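Local coordinates for protein delta toxin (Clostridium perfringens, PDB 2YGT) that is a haemolysin that probably damages host cells by assembling into a beta-barrel pore in their membranes, at residues A[25-37]-A[46-58]. Residues are numbered along the deposited sequence; the frame is centred on the assembly and turned at random.
Sequences NNKQIRKYSSTDS and ITVDASFVDDKFS. With ZN (zinc ion), chain B.
Antiparallel pairing of R30-S37 with T47-D54 forms a beta hairpin whose two strands lie side by side within a seven-stranded sheet, flanked by strands 19-24 and 61-72. Hydrogen-bonded pairs R30-D54, Y32-F52, S34-A50 and D36-V48 each contribute two backbone bonds, and their side chains share one face of the sheet. There D54 OD1 binds zinc at 2.2 Å, and H286 supplies a second ligand. Y32 has its CG turned anti to its carbonyl carbon (chi1 -58°). Its ring crosses the D54 side chain at about a right angle, bringing CE2 within 3.3 Å of D54 OD2. The ring and carboxylate planes are inclined at 65°, and the ring also stacks on H286. On the opposite face, hydroxyls join the strands. T35 OG1 donates to D49 OD1 (2.7 Å), approaching the anti side but 33° out of the carboxylate plane, while S37 OG and T47 OG1 share a hydrogen bond of 2.7 Å. Beyond the zinc, the chain turns through D55-S58, where D55 OD1 accepts from F57 N in an Asx turn. That turn presents F57 to K27, whose CD sits over the ring in a CH-pi contact, 4.0 Å from its centroid. A water bridges Q28 O and K56 N nearby. Regular strand pairing thus sets D54 beside Y32, so that metal binding and aromatic stacking together tie the hairpin to H286, a residue distant in sequence.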
# COMPACT_ATOMS: atom_id res chain seq x y z
N ASN A 25 -10.16 2.47 33.42
CA ASN A 25 -10.65 1.79 34.61
C ASN A 25 -9.53 1.29 35.52
O ASN A 25 -9.42 0.09 35.78
CB ASN A 25 -11.57 0.63 34.22
CG ASN A 25 -12.41 0.13 35.38
OD1 ASN A 25 -13.07 0.91 36.06
ND2 ASN A 25 -12.39 -1.18 35.61
N ASN A 26 -8.71 2.22 35.99
CA ASN A 26 -7.63 1.91 36.93
C ASN A 26 -6.42 1.21 36.30
O ASN A 26 -5.33 1.20 36.87
CB ASN A 26 -8.15 1.09 38.12
N LYS A 27 -6.62 0.62 35.12
CA LYS A 27 -5.53 -0.05 34.42
C LYS A 27 -4.86 0.88 33.41
O LYS A 27 -5.53 1.57 32.65
CB LYS A 27 -6.03 -1.32 33.73
CG LYS A 27 -6.62 -2.35 34.69
CD LYS A 27 -6.86 -3.68 34.00
CE LYS A 27 -7.57 -4.66 34.92
NZ LYS A 27 -7.79 -5.98 34.28
N GLN A 28 -3.53 0.89 33.42
CA GLN A 28 -2.77 1.83 32.60
C GLN A 28 -1.79 1.13 31.67
O GLN A 28 -1.11 0.18 32.07
CB GLN A 28 -2.04 2.83 33.50
CG GLN A 28 -0.97 3.64 32.79
CD GLN A 28 -0.35 4.70 33.69
OE1 GLN A 28 -1.02 5.26 34.56
NE2 GLN A 28 0.93 4.97 33.49
N ILE A 29 -1.72 1.60 30.43
CA ILE A 29 -0.76 1.10 29.46
C ILE A 29 -0.06 2.26 28.75
O ILE A 29 -0.54 3.40 28.79
CB ILE A 29 -1.42 0.18 28.41
CG1 ILE A 29 -2.25 1.01 27.43
CG2 ILE A 29 -2.27 -0.89 29.09
CD1 ILE A 29 -2.93 0.18 26.37
N ARG A 30 1.06 1.98 28.11
CA ARG A 30 1.82 3.03 27.44
C ARG A 30 2.06 2.71 25.97
O ARG A 30 2.15 1.54 25.59
CB ARG A 30 3.15 3.28 28.16
CG ARG A 30 2.99 3.54 29.64
CD ARG A 30 4.18 4.30 30.22
NE ARG A 30 3.87 4.82 31.55
CZ ARG A 30 4.60 5.75 32.17
NH1 ARG A 30 5.67 6.26 31.58
NH2 ARG A 30 4.24 6.17 33.38
N LYS A 31 2.15 3.75 25.15
CA LYS A 31 2.39 3.58 23.72
C LYS A 31 3.57 4.44 23.26
O LYS A 31 3.57 5.65 23.45
CB LYS A 31 1.14 3.96 22.92
CG LYS A 31 1.30 3.77 21.42
CD LYS A 31 0.11 4.32 20.65
CE LYS A 31 0.13 5.83 20.60
NZ LYS A 31 -0.95 6.37 19.73
N TYR A 32 4.56 3.79 22.67
CA TYR A 32 5.75 4.48 22.18
C TYR A 32 5.77 4.50 20.66
O TYR A 32 5.61 3.47 20.02
CB TYR A 32 7.02 3.81 22.71
CG TYR A 32 7.09 3.74 24.22
CD1 TYR A 32 7.65 4.78 24.95
CD2 TYR A 32 6.58 2.65 24.91
CE1 TYR A 32 7.71 4.72 26.34
CE2 TYR A 32 6.64 2.58 26.29
CZ TYR A 32 7.21 3.62 27.00
OH TYR A 32 7.26 3.55 28.37
N SER A 33 5.96 5.69 20.09
CA SER A 33 5.98 5.86 18.65
C SER A 33 7.40 5.94 18.07
O SER A 33 8.30 6.52 18.68
CB SER A 33 5.18 7.10 18.24
OG SER A 33 3.79 6.90 18.47
N SER A 34 7.59 5.36 16.90
CA SER A 34 8.86 5.44 16.20
C SER A 34 8.63 5.53 14.70
O SER A 34 7.83 4.78 14.14
CB SER A 34 9.74 4.24 16.54
OG SER A 34 11.05 4.40 16.03
N THR A 35 9.31 6.47 14.05
CA THR A 35 9.15 6.67 12.61
C THR A 35 10.48 6.65 11.87
O THR A 35 11.44 7.31 12.27
CB THR A 35 8.45 8.01 12.30
OG1 THR A 35 7.10 7.97 12.79
CG2 THR A 35 8.41 8.25 10.80
N ASP A 36 10.53 5.89 10.78
CA ASP A 36 11.71 5.89 9.92
C ASP A 36 11.31 5.98 8.45
O ASP A 36 10.26 5.49 8.05
CB ASP A 36 12.56 4.65 10.18
CG ASP A 36 14.00 4.86 9.79
OD1 ASP A 36 14.36 6.03 9.56
OD2 ASP A 36 14.76 3.87 9.73
N SER A 37 12.17 6.62 7.66
CA SER A 37 11.91 6.79 6.24
C SER A 37 13.09 6.30 5.40
O SER A 37 14.25 6.49 5.77
CB SER A 37 11.61 8.25 5.90
OG SER A 37 10.29 8.60 6.27
N ILE A 46 9.41 4.81 1.28
CA ILE A 46 8.73 4.05 2.30
C ILE A 46 8.89 4.72 3.66
O ILE A 46 9.98 5.16 4.02
CB ILE A 46 9.23 2.59 2.38
CG1 ILE A 46 8.41 1.80 3.39
CG2 ILE A 46 10.70 2.55 2.76
CD1 ILE A 46 6.93 1.76 3.08
N THR A 47 7.79 4.81 4.39
CA THR A 47 7.80 5.32 5.75
C THR A 47 7.07 4.34 6.66
O THR A 47 5.93 3.97 6.38
CB THR A 47 7.13 6.70 5.86
OG1 THR A 47 7.99 7.69 5.28
CG2 THR A 47 6.86 7.06 7.31
N VAL A 48 7.72 3.93 7.73
CA VAL A 48 7.08 3.04 8.70
C VAL A 48 6.86 3.75 10.03
O VAL A 48 7.80 4.30 10.61
CB VAL A 48 7.90 1.75 8.93
CG1 VAL A 48 7.79 0.84 7.72
CG2 VAL A 48 9.35 2.08 9.25
N ASP A 49 5.62 3.74 10.49
CA ASP A 49 5.29 4.25 11.81
C ASP A 49 5.02 3.07 12.73
O ASP A 49 4.03 2.36 12.56
CB ASP A 49 4.06 5.17 11.75
CG ASP A 49 4.28 6.38 10.87
OD1 ASP A 49 5.40 6.94 10.89
OD2 ASP A 49 3.33 6.79 10.17
N ALA A 50 5.90 2.85 13.69
CA ALA A 50 5.71 1.78 14.65
C ALA A 50 5.16 2.32 15.96
O ALA A 50 5.67 3.28 16.52
CB ALA A 50 7.02 1.04 14.88
N SER A 51 4.09 1.69 16.45
CA SER A 51 3.56 2.01 17.76
C SER A 51 3.76 0.84 18.70
O SER A 51 3.00 -0.13 18.65
CB SER A 51 2.08 2.37 17.68
OG SER A 51 1.90 3.63 17.07
N PHE A 52 4.79 0.92 19.53
CA PHE A 52 5.08 -0.11 20.52
C PHE A 52 4.13 0.05 21.71
O PHE A 52 4.14 1.07 22.38
CB PHE A 52 6.53 -0.02 21.00
CG PHE A 52 7.55 -0.30 19.94
CD1 PHE A 52 8.00 0.72 19.11
CD2 PHE A 52 8.07 -1.57 19.77
CE1 PHE A 52 8.94 0.47 18.12
CE2 PHE A 52 9.02 -1.83 18.79
CZ PHE A 52 9.45 -0.81 17.97
N VAL A 53 3.32 -0.97 21.96
CA VAL A 53 2.42 -0.93 23.10
C VAL A 53 3.02 -1.67 24.29
O VAL A 53 3.45 -2.82 24.16
CB VAL A 53 1.05 -1.54 22.77
CG1 VAL A 53 0.16 -1.50 24.00
CG2 VAL A 53 0.41 -0.81 21.60
N ASP A 54 3.07 -1.00 25.43
CA ASP A 54 3.47 -1.63 26.69
C ASP A 54 2.24 -1.86 27.56
O ASP A 54 1.69 -0.92 28.14
CB ASP A 54 4.53 -0.81 27.42
CG ASP A 54 5.92 -1.04 26.86
OD1 ASP A 54 6.01 -1.75 25.84
OD2 ASP A 54 6.90 -0.52 27.43
N ASP A 55 1.84 -3.12 27.65
CA ASP A 55 0.61 -3.49 28.33
C ASP A 55 0.89 -4.66 29.26
O ASP A 55 0.93 -5.81 28.84
CB ASP A 55 -0.45 -3.87 27.29
CG ASP A 55 -1.76 -4.32 27.92
OD1 ASP A 55 -1.83 -4.36 29.17
OD2 ASP A 55 -2.70 -4.63 27.17
N LYS A 56 1.11 -4.35 30.54
CA LYS A 56 1.47 -5.36 31.53
C LYS A 56 0.37 -6.39 31.75
O LYS A 56 0.62 -7.46 32.31
CB LYS A 56 1.82 -4.70 32.87
CG LYS A 56 3.11 -3.89 32.85
CD LYS A 56 3.21 -3.01 34.08
CE LYS A 56 4.51 -2.22 34.08
NZ LYS A 56 4.54 -1.23 35.19
N PHE A 57 -0.84 -6.07 31.30
CA PHE A 57 -1.98 -6.95 31.49
C PHE A 57 -2.17 -7.90 30.30
O PHE A 57 -3.04 -8.76 30.31
CB PHE A 57 -3.25 -6.12 31.74
CG PHE A 57 -3.06 -5.05 32.77
CD1 PHE A 57 -3.16 -5.34 34.12
CD2 PHE A 57 -2.77 -3.75 32.39
CE1 PHE A 57 -2.99 -4.35 35.07
CE2 PHE A 57 -2.60 -2.76 33.34
CZ PHE A 57 -2.70 -3.06 34.68
N SER A 58 -1.33 -7.72 29.29
CA SER A 58 -1.34 -8.62 28.14
C SER A 58 -0.24 -9.66 28.31
O SER A 58 0.83 -9.36 28.84
CB SER A 58 -1.11 -7.83 26.85
OG SER A 58 -0.85 -8.70 25.77
ZN ZN B . 8.20 -1.92 25.44
O HOH W 1 0.94 -1.62 31.45